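Activated BY transcription factor SSRB (Salmonella enterica, PDB 2WNW) is a glycoside hydrolase family 30 protein that pairs a TIM barrel with a beta-sandwich domain. Local coordinates at residues G159-R164 and V210-A215; L251-A254 and N258-G261; P298-S301 and I307-W310; N336-P341 and G345-A350. All coordinates share one frame; numbering follows the deposited sequence.

Contact 1. Residues G159-R164 and V210-A215; sequences GGKLRR and VEEETA
Lys161, in an extended stretch of loop, faces Glu212 in the first turn of helix 210-227, and the two backbones stay far enough apart that only long side chains bridge them. The ammonium group of Lys161 reaches both oxygens of the carboxylate: NZ lies 2.8 Å from Glu212 OE2, on the syn lone pair of that oxygen, the side facing its partner oxygen. A second, weak bond runs from Lys161 NZ to Glu212 OE1 at 3.0 Å, so this is a forked salt bridge with one nitrogen held between both oxygens. Glu212 stretches straight out from the helix beyond CG, whereas Lys161 has a bend in mid-chain (chi3 72°) that swings CE and NZ across the glutamate at about a right angle. The Lys161 CE methylene comes with it, 3.1 Å from Glu212 OE2. In the TIM barrel this pair ties the long loop that follows strand 138-143 to the start of the helix that precedes strand 234-239. The carboxylate has a second partner, since Ser209 N, just ahead of the helix, also donates to Glu212 OE2; that bond would hold the acid in place for the lysine. Tyr167 of helix 167-183 touches the glutamate side chain as well. On the loop side, the backbone N of Lys161 is bonded to Thr152 OG1.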
loop_
_atom_site.group_PDB
_atom_site.type_symbol
_atom_site.label_atom_id
_atom_site.label_comp_id
_atom_site.label_asym_id
_atom_site.label_seq_id
_atom_site.Cartn_x
_atom_site.Cartn_y
_atom_site.Cartn_z
ATOM N N GLY A 159 -15.402 -20.969 24.387
ATOM C CA GLY A 159 -15.992 -19.648 24.471
ATOM C C GLY A 159 -16.553 -19.274 25.830
ATOM O O GLY A 159 -15.903 -19.458 26.858
ATOM N N GLY A 160 -17.775 -18.757 25.827
ATOM C CA GLY A 160 -18.396 -18.321 27.063
ATOM C C GLY A 160 -17.945 -16.895 27.324
ATOM O O GLY A 160 -17.158 -16.343 26.552
ATOM N N LYS A 161 -18.440 -16.287 28.398
ATOM C CA LYS A 161 -18.060 -14.919 28.734
ATOM C C LYS A 161 -17.756 -14.793 30.220
ATOM O O LYS A 161 -18.164 -15.633 31.023
ATOM C CB LYS A 161 -19.183 -13.946 28.371
ATOM C CG LYS A 161 -19.625 -14.028 26.922
ATOM C CD LYS A 161 -20.647 -12.956 26.581
ATOM C CE LYS A 161 -20.003 -11.578 26.514
ATOM N NZ LYS A 161 -20.959 -10.542 26.030
ATOM N N LEU A 162 -17.029 -13.742 30.582
ATOM C CA LEU A 162 -16.700 -13.497 31.977
ATOM C C LEU A 162 -17.991 -13.026 32.637
ATOM O O LEU A 162 -18.666 -12.140 32.118
ATOM C CB LEU A 162 -15.631 -12.400 32.083
ATOM C CG LEU A 162 -15.200 -11.965 33.487
ATOM C CD1 LEU A 162 -14.595 -13.144 34.224
ATOM C CD2 LEU A 162 -14.187 -10.825 33.384
ATOM N N ARG A 163 -18.361 -13.635 33.759
ATOM C CA ARG A 163 -19.580 -13.214 34.438
ATOM C C ARG A 163 -19.367 -11.783 34.905
ATOM O O ARG A 163 -18.308 -11.449 35.435
ATOM C CB ARG A 163 -19.883 -14.129 35.628
ATOM C CG ARG A 163 -20.390 -15.503 35.222
ATOM C CD ARG A 163 -20.924 -16.267 36.426
ATOM N NE ARG A 163 -19.861 -16.737 37.305
ATOM C CZ ARG A 163 -19.840 -16.560 38.623
ATOM N NH1 ARG A 163 -20.826 -15.912 39.228
ATOM N NH2 ARG A 163 -18.840 -17.049 39.342
ATOM N N ARG A 164 -20.367 -10.936 34.699
ATOM C CA ARG A 164 -20.248 -9.536 35.084
ATOM C C ARG A 164 -19.826 -9.354 36.537
ATOM O O ARG A 164 -19.078 -8.431 36.854
ATOM C CB ARG A 164 -21.566 -8.796 34.837
ATOM C CG ARG A 164 -21.499 -7.317 35.190
ATOM C CD ARG A 164 -20.472 -6.583 34.330
ATOM N NE ARG A 164 -20.083 -5.305 34.923
ATOM C CZ ARG A 164 -19.331 -4.394 34.314
ATOM N NH1 ARG A 164 -18.881 -4.613 33.086
ATOM N NH2 ARG A 164 -19.026 -3.262 34.936
ATOM N N VAL A 210 -17.088 -5.163 22.384
ATOM C CA VAL A 210 -16.116 -4.070 22.458
ATOM C C VAL A 210 -16.360 -3.215 23.709
ATOM O O VAL A 210 -15.414 -2.722 24.332
ATOM C CB VAL A 210 -16.154 -3.188 21.176
ATOM C CG1 VAL A 210 -17.501 -2.522 21.030
ATOM C CG2 VAL A 210 -15.041 -2.153 21.226
ATOM N N GLU A 211 -17.627 -3.058 24.086
ATOM C CA GLU A 211 -17.974 -2.287 25.281
ATOM C C GLU A 211 -17.405 -2.973 26.530
ATOM O O GLU A 211 -16.866 -2.318 27.422
ATOM C CB GLU A 211 -19.497 -2.177 25.434
ATOM C CG GLU A 211 -20.224 -1.337 24.384
ATOM C CD GLU A 211 -20.322 -2.014 23.023
ATOM O OE1 GLU A 211 -20.316 -3.264 22.962
ATOM O OE2 GLU A 211 -20.427 -1.285 22.015
ATOM N N GLU A 212 -17.539 -4.296 26.586
ATOM C CA GLU A 212 -17.054 -5.078 27.723
ATOM C C GLU A 212 -15.538 -5.110 27.819
ATOM O O GLU A 212 -14.970 -4.970 28.906
ATOM C CB GLU A 212 -17.595 -6.506 27.638
ATOM C CG GLU A 212 -19.079 -6.602 27.937
ATOM C CD GLU A 212 -19.698 -7.889 27.439
ATOM O OE1 GLU A 212 -20.891 -8.123 27.733
ATOM O OE2 GLU A 212 -18.997 -8.661 26.749
ATOM N N GLU A 213 -14.880 -5.305 26.682
ATOM C CA GLU A 213 -13.426 -5.359 26.661
ATOM C C GLU A 213 -12.826 -4.034 27.122
ATOM O O GLU A 213 -11.933 -4.011 27.973
ATOM C CB GLU A 213 -12.925 -5.682 25.248
ATOM C CG GLU A 213 -11.407 -5.756 25.138
ATOM C CD GLU A 213 -10.924 -5.574 23.708
ATOM O OE1 GLU A 213 -11.483 -4.698 23.011
ATOM O OE2 GLU A 213 -9.989 -6.288 23.289
ATOM N N THR A 214 -13.313 -2.930 26.564
ATOM C CA THR A 214 -12.783 -1.627 26.934
ATOM C C THR A 214 -13.123 -1.267 28.379
ATOM O O THR A 214 -12.322 -0.641 29.064
ATOM C CB THR A 214 -13.279 -0.509 25.978
ATOM O OG1 THR A 214 -14.711 -0.503 25.935
ATOM C CG2 THR A 214 -12.733 -0.736 24.569
ATOM N N ALA A 215 -14.301 -1.667 28.848
ATOM C CA ALA A 215 -14.674 -1.373 30.230
ATOM C C ALA A 215 -13.726 -2.113 31.172
ATOM O O ALA A 215 -13.311 -1.578 32.201
ATOM C CB ALA A 215 -16.120 -1.797 30.498
#

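Contact 2. Residues L251-A254 and N258-G261; sequences LAFA and NYKG
The carbonyl oxygen of Ala252 takes the one hydrogen bond across this contact, from Asn258 ND2 at 2.9 Å. Two short consecutive helices of the TIM barrel, 245-252 and 256-261, meet here where the chain passes from one to the other, and the bond is made to a carbonyl near the end of the first helix by a side chain of the second. Its geometry is good: the N-H points at the oxygen with an angle of 157°, the nitrogen lies in the carbonyl plane, and the oxygen is only 7° out of the plane of the asparagine amide. Asn258 CB also sits close to the oxygen of Ala252, at 3.2 Å. Thr214 and Val218 of helix 210-227 pack against Asn258.

Beyond the bond, the contact turns apolar. Phe253, the first residue to leave helical angles, brings the edge of its ring to the backbone of the second helix, with Tyr259 N in the ring plane. Leu285 touches both aromatic side chains. With Tyr259 CG anti to the backbone N (chi1 -176°), the tyrosine ring meets the phenylalanine at one corner, and Phe253 CD1 comes within 3.6 Å of Tyr259 CA and 4.0 Å of Tyr259 CD1.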
loop_
_atom_site.group_PDB
_atom_site.type_symbol
_atom_site.label_atom_id
_atom_site.label_comp_id
_atom_site.label_asym_id
_atom_site.label_seq_id
_atom_site.Cartn_x
_atom_site.Cartn_y
_atom_site.Cartn_z
ATOM N N LEU A 251 -15.431 1.809 17.177
ATOM C CA LEU A 251 -16.341 1.673 18.306
ATOM C C LEU A 251 -15.636 1.910 19.631
ATOM O O LEU A 251 -16.166 2.576 20.516
ATOM C CB LEU A 251 -16.968 0.275 18.305
ATOM C CG LEU A 251 -18.198 0.035 17.424
ATOM C CD1 LEU A 251 -18.125 0.867 16.165
ATOM C CD2 LEU A 251 -18.297 -1.441 17.097
ATOM N N ALA A 252 -14.433 1.365 19.762
ATOM C CA ALA A 252 -13.672 1.496 20.996
ATOM C C ALA A 252 -13.253 2.923 21.348
ATOM O O ALA A 252 -13.489 3.386 22.463
ATOM C CB ALA A 252 -12.442 0.593 20.939
ATOM N N PHE A 253 -12.643 3.626 20.403
ATOM C CA PHE A 253 -12.164 4.973 20.679
ATOM C C PHE A 253 -13.166 6.108 20.500
ATOM O O PHE A 253 -12.794 7.277 20.525
ATOM C CB PHE A 253 -10.896 5.233 19.864
ATOM C CG PHE A 253 -9.756 4.320 20.232
ATOM C CD1 PHE A 253 -9.193 4.369 21.503
ATOM C CD2 PHE A 253 -9.279 3.379 19.328
ATOM C CE1 PHE A 253 -8.174 3.490 21.868
ATOM C CE2 PHE A 253 -8.263 2.497 19.683
ATOM C CZ PHE A 253 -7.709 2.550 20.956
ATOM N N ALA A 254 -14.437 5.768 20.327
ATOM C CA ALA A 254 -15.459 6.796 20.192
ATOM C C ALA A 254 -15.633 7.398 21.583
ATOM O O ALA A 254 -16.053 8.545 21.737
ATOM C CB ALA A 254 -16.767 6.181 19.717
ATOM N N ASN A 258 -11.903 5.662 26.873
ATOM C CA ASN A 258 -11.172 4.558 26.264
ATOM C C ASN A 258 -9.939 5.083 25.548
ATOM O O ASN A 258 -8.862 4.496 25.634
ATOM C CB ASN A 258 -12.054 3.806 25.271
ATOM C CG ASN A 258 -13.198 3.090 25.944
ATOM O OD1 ASN A 258 -13.148 2.810 27.143
ATOM N ND2 ASN A 258 -14.233 2.772 25.174
ATOM N N TYR A 259 -10.101 6.197 24.843
ATOM C CA TYR A 259 -8.987 6.788 24.121
ATOM C C TYR A 259 -7.848 7.097 25.087
ATOM O O TYR A 259 -6.684 6.830 24.792
ATOM C CB TYR A 259 -9.421 8.077 23.419
ATOM C CG TYR A 259 -8.318 8.667 22.574
ATOM C CD1 TYR A 259 -8.094 8.218 21.273
ATOM C CD2 TYR A 259 -7.443 9.613 23.105
ATOM C CE1 TYR A 259 -7.021 8.696 20.521
ATOM C CE2 TYR A 259 -6.367 10.095 22.364
ATOM C CZ TYR A 259 -6.161 9.631 21.075
ATOM O OH TYR A 259 -5.087 10.096 20.351
ATOM N N LYS A 260 -8.189 7.648 26.246
ATOM C CA LYS A 260 -7.183 7.998 27.243
ATOM C C LYS A 260 -6.555 6.809 27.964
ATOM O O LYS A 260 -5.379 6.852 28.323
ATOM C CB LYS A 260 -7.779 8.947 28.289
ATOM C CG LYS A 260 -8.125 10.324 27.753
ATOM C CD LYS A 260 -8.645 11.233 28.859
ATOM C CE LYS A 260 -8.899 12.641 28.338
ATOM N NZ LYS A 260 -9.388 13.554 29.413
ATOM N N GLY A 261 -7.324 5.742 28.163
ATOM C CA GLY A 261 -6.794 4.603 28.892
ATOM C C GLY A 261 -6.219 3.436 28.111
ATOM O O GLY A 261 -5.607 2.547 28.702
#

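Contact 3. Residues P298-S301 and I307-W310; sequences PMES and IRHW
Glu300 and His309 make the tight half of this contact: His309 NE2 donates to Glu300 OE1 at 2.7 Å with an N-H...O angle of 159°. Ring and carboxylate are nearly coplanar, 2° apart, and the imidazole comes to the anti lone pair of the oxygen, the one facing away from OE2. Pro298 O also lies close, 3.2 Å from His309 CE1. His309 is buried, and its other nitrogen, ND1, has a weak hydrogen bond to Glu349 OE1, so the imidazole spans two glutamates.

The motif is a His-carboxylate hydrogen bond, linking the loop after barrel strand 289-294 to the early turns of helix 305-322 in the TIM barrel.

The looser half is Arg308. Its chain bends at chi3 and brings NH2 over the carboxylate, 3.0 Å from Glu300 OE1, in a salt bridge that meets the oxygen from above its plane; the guanidinium stands 88° to the carboxylate. Arg308 NH1 makes a salt bridge of its own with Asp302. A water bridges the arginine and the glutamate, donating to Glu300 OE1 at 2.8 Å and accepting from Arg308 NE at 2.7 Å.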
loop_
_atom_site.group_PDB
_atom_site.type_symbol
_atom_site.label_atom_id
_atom_site.label_comp_id
_atom_site.label_asym_id
_atom_site.label_seq_id
_atom_site.Cartn_x
_atom_site.Cartn_y
_atom_site.Cartn_z
ATOM N N PRO A 298 0.916 -23.613 9.810
ATOM C CA PRO A 298 0.720 -25.011 10.201
ATOM C C PRO A 298 1.883 -25.910 9.797
ATOM O O PRO A 298 2.765 -25.500 9.035
ATOM C CB PRO A 298 -0.567 -25.386 9.475
ATOM C CG PRO A 298 -0.448 -24.603 8.197
ATOM C CD PRO A 298 0.030 -23.247 8.689
ATOM N N MET A 299 1.888 -27.132 10.325
ATOM C CA MET A 299 2.920 -28.098 9.979
ATOM C C MET A 299 2.499 -28.661 8.626
ATOM O O MET A 299 1.363 -29.100 8.460
ATOM C CB MET A 299 2.982 -29.229 11.011
ATOM C CG MET A 299 3.621 -28.849 12.335
ATOM S SD MET A 299 5.367 -28.467 12.165
ATOM C CE MET A 299 6.061 -30.120 11.880
ATOM N N GLU A 300 3.408 -28.625 7.659
ATOM C CA GLU A 300 3.124 -29.124 6.317
ATOM C C GLU A 300 4.355 -29.863 5.815
ATOM O O GLU A 300 5.478 -29.394 5.975
ATOM C CB GLU A 300 2.759 -27.953 5.402
ATOM C CG GLU A 300 1.522 -27.208 5.889
ATOM C CD GLU A 300 1.187 -25.991 5.053
ATOM O OE1 GLU A 300 1.983 -25.031 5.050
ATOM O OE2 GLU A 300 0.123 -25.997 4.400
ATOM N N SER A 301 4.141 -31.017 5.198
ATOM C CA SER A 301 5.249 -31.845 4.745
ATOM C C SER A 301 5.584 -31.844 3.262
ATOM O O SER A 301 6.571 -32.459 2.862
ATOM C CB SER A 301 5.005 -33.286 5.190
ATOM O OG SER A 301 3.758 -33.751 4.701
ATOM N N ILE A 307 9.153 -22.921 1.668
ATOM C CA ILE A 307 9.139 -21.698 0.875
ATOM C C ILE A 307 7.856 -20.913 1.133
ATOM O O ILE A 307 7.888 -19.683 1.219
ATOM C CB ILE A 307 9.268 -22.001 -0.643
ATOM C CG1 ILE A 307 10.740 -22.232 -0.995
ATOM C CG2 ILE A 307 8.704 -20.851 -1.467
ATOM C CD1 ILE A 307 11.630 -21.001 -0.791
ATOM N N ARG A 308 6.731 -21.619 1.257
ATOM C CA ARG A 308 5.455 -20.955 1.523
ATOM C C ARG A 308 5.474 -20.267 2.884
ATOM O O ARG A 308 4.932 -19.174 3.039
ATOM C CB ARG A 308 4.287 -21.949 1.500
ATOM C CG ARG A 308 3.912 -22.500 0.121
ATOM C CD ARG A 308 2.470 -22.999 0.138
ATOM N NE ARG A 308 2.237 -23.953 1.221
ATOM C CZ ARG A 308 2.595 -25.230 1.172
ATOM N NH1 ARG A 308 3.193 -25.703 0.092
ATOM N NH2 ARG A 308 2.369 -26.037 2.197
ATOM N N HIS A 309 6.082 -20.919 3.871
ATOM C CA HIS A 309 6.162 -20.358 5.218
ATOM C C HIS A 309 7.065 -19.130 5.216
ATOM O O HIS A 309 6.794 -18.138 5.895
ATOM C CB HIS A 309 6.683 -21.418 6.188
ATOM C CG HIS A 309 5.778 -22.606 6.317
ATOM N ND1 HIS A 309 6.099 -23.709 7.078
ATOM C CD2 HIS A 309 4.565 -22.865 5.772
ATOM C CE1 HIS A 309 5.124 -24.598 6.995
ATOM N NE2 HIS A 309 4.182 -24.111 6.208
ATOM N N TRP A 310 8.138 -19.214 4.439
ATOM C CA TRP A 310 9.099 -18.129 4.276
ATOM C C TRP A 310 8.332 -16.923 3.740
ATOM O O TRP A 310 8.432 -15.813 4.274
ATOM C CB TRP A 310 10.183 -18.602 3.293
ATOM C CG TRP A 310 11.075 -17.563 2.670
ATOM C CD1 TRP A 310 10.946 -17.020 1.418
ATOM C CD2 TRP A 310 12.302 -17.045 3.204
ATOM N NE1 TRP A 310 12.020 -16.211 1.138
ATOM C CE2 TRP A 310 12.868 -16.207 2.216
ATOM C CE3 TRP A 310 12.981 -17.210 4.421
ATOM C CZ2 TRP A 310 14.086 -15.534 2.406
ATOM C CZ3 TRP A 310 14.194 -16.541 4.609
ATOM C CH2 TRP A 310 14.732 -15.715 3.605
HETATM O O HOH W 1 1.316 -22.825 3.461
#

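Contact 4. Residues N336-P341 and G345-A350; sequences NSEGGP and GNLCEA
Leu347 has its CG anti to its own carbonyl carbon (chi1 -54°), which lays the isobutyl group over the turn Asn336 to Gly339, and Glu338 takes the crowded position (chi1 79°) that sends its extended chain past the leucine. The turn is a type I beta turn in the long loop between strands 332-336 and 352-355, beyond the last barrel strand of the TIM barrel; the two halves of that loop fold back on each other here. One backbone hydrogen bond joins them, Cys348 N to Gly339 O at 3.1 Å with an angle of 158°, the donor lying in the carbonyl plane on a lone pair. The same oxygen also receives a CA-H contact from Leu347 CA at 3.3 Å, so Gly339 O is approached by two neighbouring residues of the returning half of the loop.

Gly339 adopts a positive phi, and the two backbones come close at this point, with Gly339 CA 3.0 Å from Cys348 O. Leu347 packs on the turn. Its CD1 lies 3.5 Å from Glu338 O and 3.8 Å from Glu338 OE1. The Cys348 side chain touches Cys296, and Asn346 ND2 is bonded to Asp94. The other leucine branch, CD2, settles on the glycine pair, with Leu347 CD2 3.7 Å from Gly340 CA.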
loop_
_atom_site.group_PDB
_atom_site.type_symbol
_atom_site.label_atom_id
_atom_site.label_comp_id
_atom_site.label_asym_id
_atom_site.label_seq_id
_atom_site.Cartn_x
_atom_site.Cartn_y
_atom_site.Cartn_z
ATOM N N ASN A 336 7.966 -28.900 19.774
ATOM C CA ASN A 336 8.633 -30.170 19.506
ATOM C C ASN A 336 8.557 -30.505 18.017
ATOM O O ASN A 336 7.956 -29.763 17.236
ATOM C CB ASN A 336 8.062 -31.299 20.387
ATOM C CG ASN A 336 6.599 -31.600 20.117
ATOM O OD1 ASN A 336 5.886 -32.074 21.007
ATOM N ND2 ASN A 336 6.150 -31.356 18.899
ATOM N N SER A 337 9.185 -31.608 17.625
ATOM C CA SER A 337 9.224 -32.017 16.225
ATOM C C SER A 337 7.883 -32.052 15.509
ATOM O O SER A 337 7.816 -31.751 14.319
ATOM C CB SER A 337 9.891 -33.389 16.099
ATOM O OG SER A 337 11.192 -33.362 16.648
ATOM N N GLU A 338 6.816 -32.411 16.215
ATOM C CA GLU A 338 5.513 -32.489 15.570
ATOM C C GLU A 338 4.688 -31.208 15.653
ATOM O O GLU A 338 3.573 -31.153 15.137
ATOM C CB GLU A 338 4.705 -33.664 16.135
ATOM C CG GLU A 338 4.044 -33.410 17.480
ATOM C CD GLU A 338 3.207 -34.595 17.944
ATOM O OE1 GLU A 338 2.470 -35.164 17.109
ATOM O OE2 GLU A 338 3.280 -34.951 19.139
ATOM N N GLY A 339 5.236 -30.181 16.298
ATOM C CA GLY A 339 4.524 -28.918 16.409
ATOM C C GLY A 339 3.651 -28.824 17.646
ATOM O O GLY A 339 2.646 -28.102 17.663
ATOM N N GLY A 340 4.038 -29.560 18.683
ATOM C CA GLY A 340 3.288 -29.554 19.926
ATOM C C GLY A 340 4.204 -29.230 21.089
ATOM O O GLY A 340 5.343 -28.817 20.874
ATOM N N PRO A 341 3.754 -29.440 22.336
ATOM C CA PRO A 341 2.439 -29.967 22.716
ATOM C C PRO A 341 1.305 -28.946 22.652
ATOM O O PRO A 341 1.507 -27.762 22.913
ATOM C CB PRO A 341 2.679 -30.468 24.134
ATOM C CG PRO A 341 3.621 -29.432 24.672
ATOM C CD PRO A 341 4.598 -29.228 23.526
ATOM N N GLY A 345 -4.758 -30.555 20.083
ATOM C CA GLY A 345 -4.244 -31.106 18.840
ATOM C C GLY A 345 -4.016 -30.089 17.733
ATOM O O GLY A 345 -3.849 -30.462 16.570
ATOM N N ASN A 346 -4.010 -28.808 18.087
ATOM C CA ASN A 346 -3.799 -27.745 17.111
ATOM C C ASN A 346 -2.300 -27.536 16.882
ATOM O O ASN A 346 -1.749 -26.487 17.227
ATOM C CB ASN A 346 -4.446 -26.449 17.610
ATOM C CG ASN A 346 -4.257 -25.295 16.649
ATOM O OD1 ASN A 346 -4.407 -25.456 15.440
ATOM N ND2 ASN A 346 -3.933 -24.117 17.181
ATOM N N LEU A 347 -1.652 -28.543 16.298
ATOM C CA LEU A 347 -0.214 -28.504 16.033
ATOM C C LEU A 347 0.159 -27.437 15.005
ATOM O O LEU A 347 -0.526 -27.266 13.997
ATOM C CB LEU A 347 0.256 -29.880 15.546
ATOM C CG LEU A 347 -0.105 -31.065 16.453
ATOM C CD1 LEU A 347 0.326 -32.370 15.796
ATOM C CD2 LEU A 347 0.566 -30.901 17.810
ATOM N N CYS A 348 1.257 -26.730 15.265
ATOM C CA CYS A 348 1.727 -25.668 14.376
ATOM C C CYS A 348 3.244 -25.681 14.283
ATOM O O CYS A 348 3.923 -26.274 15.116
ATOM C CB CYS A 348 1.309 -24.289 14.905
ATOM S SG CYS A 348 -0.466 -23.991 15.093
ATOM N N GLU A 349 3.780 -25.019 13.266
ATOM C CA GLU A 349 5.227 -24.932 13.134
ATOM C C GLU A 349 5.699 -23.761 14.002
ATOM O O GLU A 349 4.917 -22.861 14.315
ATOM C CB GLU A 349 5.612 -24.674 11.674
ATOM C CG GLU A 349 7.100 -24.783 11.393
ATOM C CD GLU A 349 7.455 -24.393 9.970
ATOM O OE1 GLU A 349 7.510 -23.180 9.676
ATOM O OE2 GLU A 349 7.667 -25.306 9.142
ATOM N N ALA A 350 6.963 -23.798 14.412
ATOM C CA ALA A 350 7.576 -22.720 15.188
ATOM C C ALA A 350 8.917 -22.521 14.488
ATOM O O ALA A 350 9.474 -23.476 13.938
ATOM C CB ALA A 350 7.781 -23.137 16.649
#

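Overall arrangement
All four contacts lie in the TIM-barrel part of the chain, one after another in sequence, yet they gather in two pairs. Contacts 1 and 2 share a border at helix 210-227: Val210 and Thr214 pack on Ala252. Contacts 3 and 4 adjoin at Glu349, and Met299 packs on the turn at Ser337 and Glu338. Contact 2 lies across the chain's centre from both, its centre 38 Å from that of contact 3. The chemistry follows the place: contact 1 is a surface salt bridge, contacts 2 and 3 are partly buried and mix polar bonds with rings or charges, and the buried contact 4 rests on backbone and glycine packing.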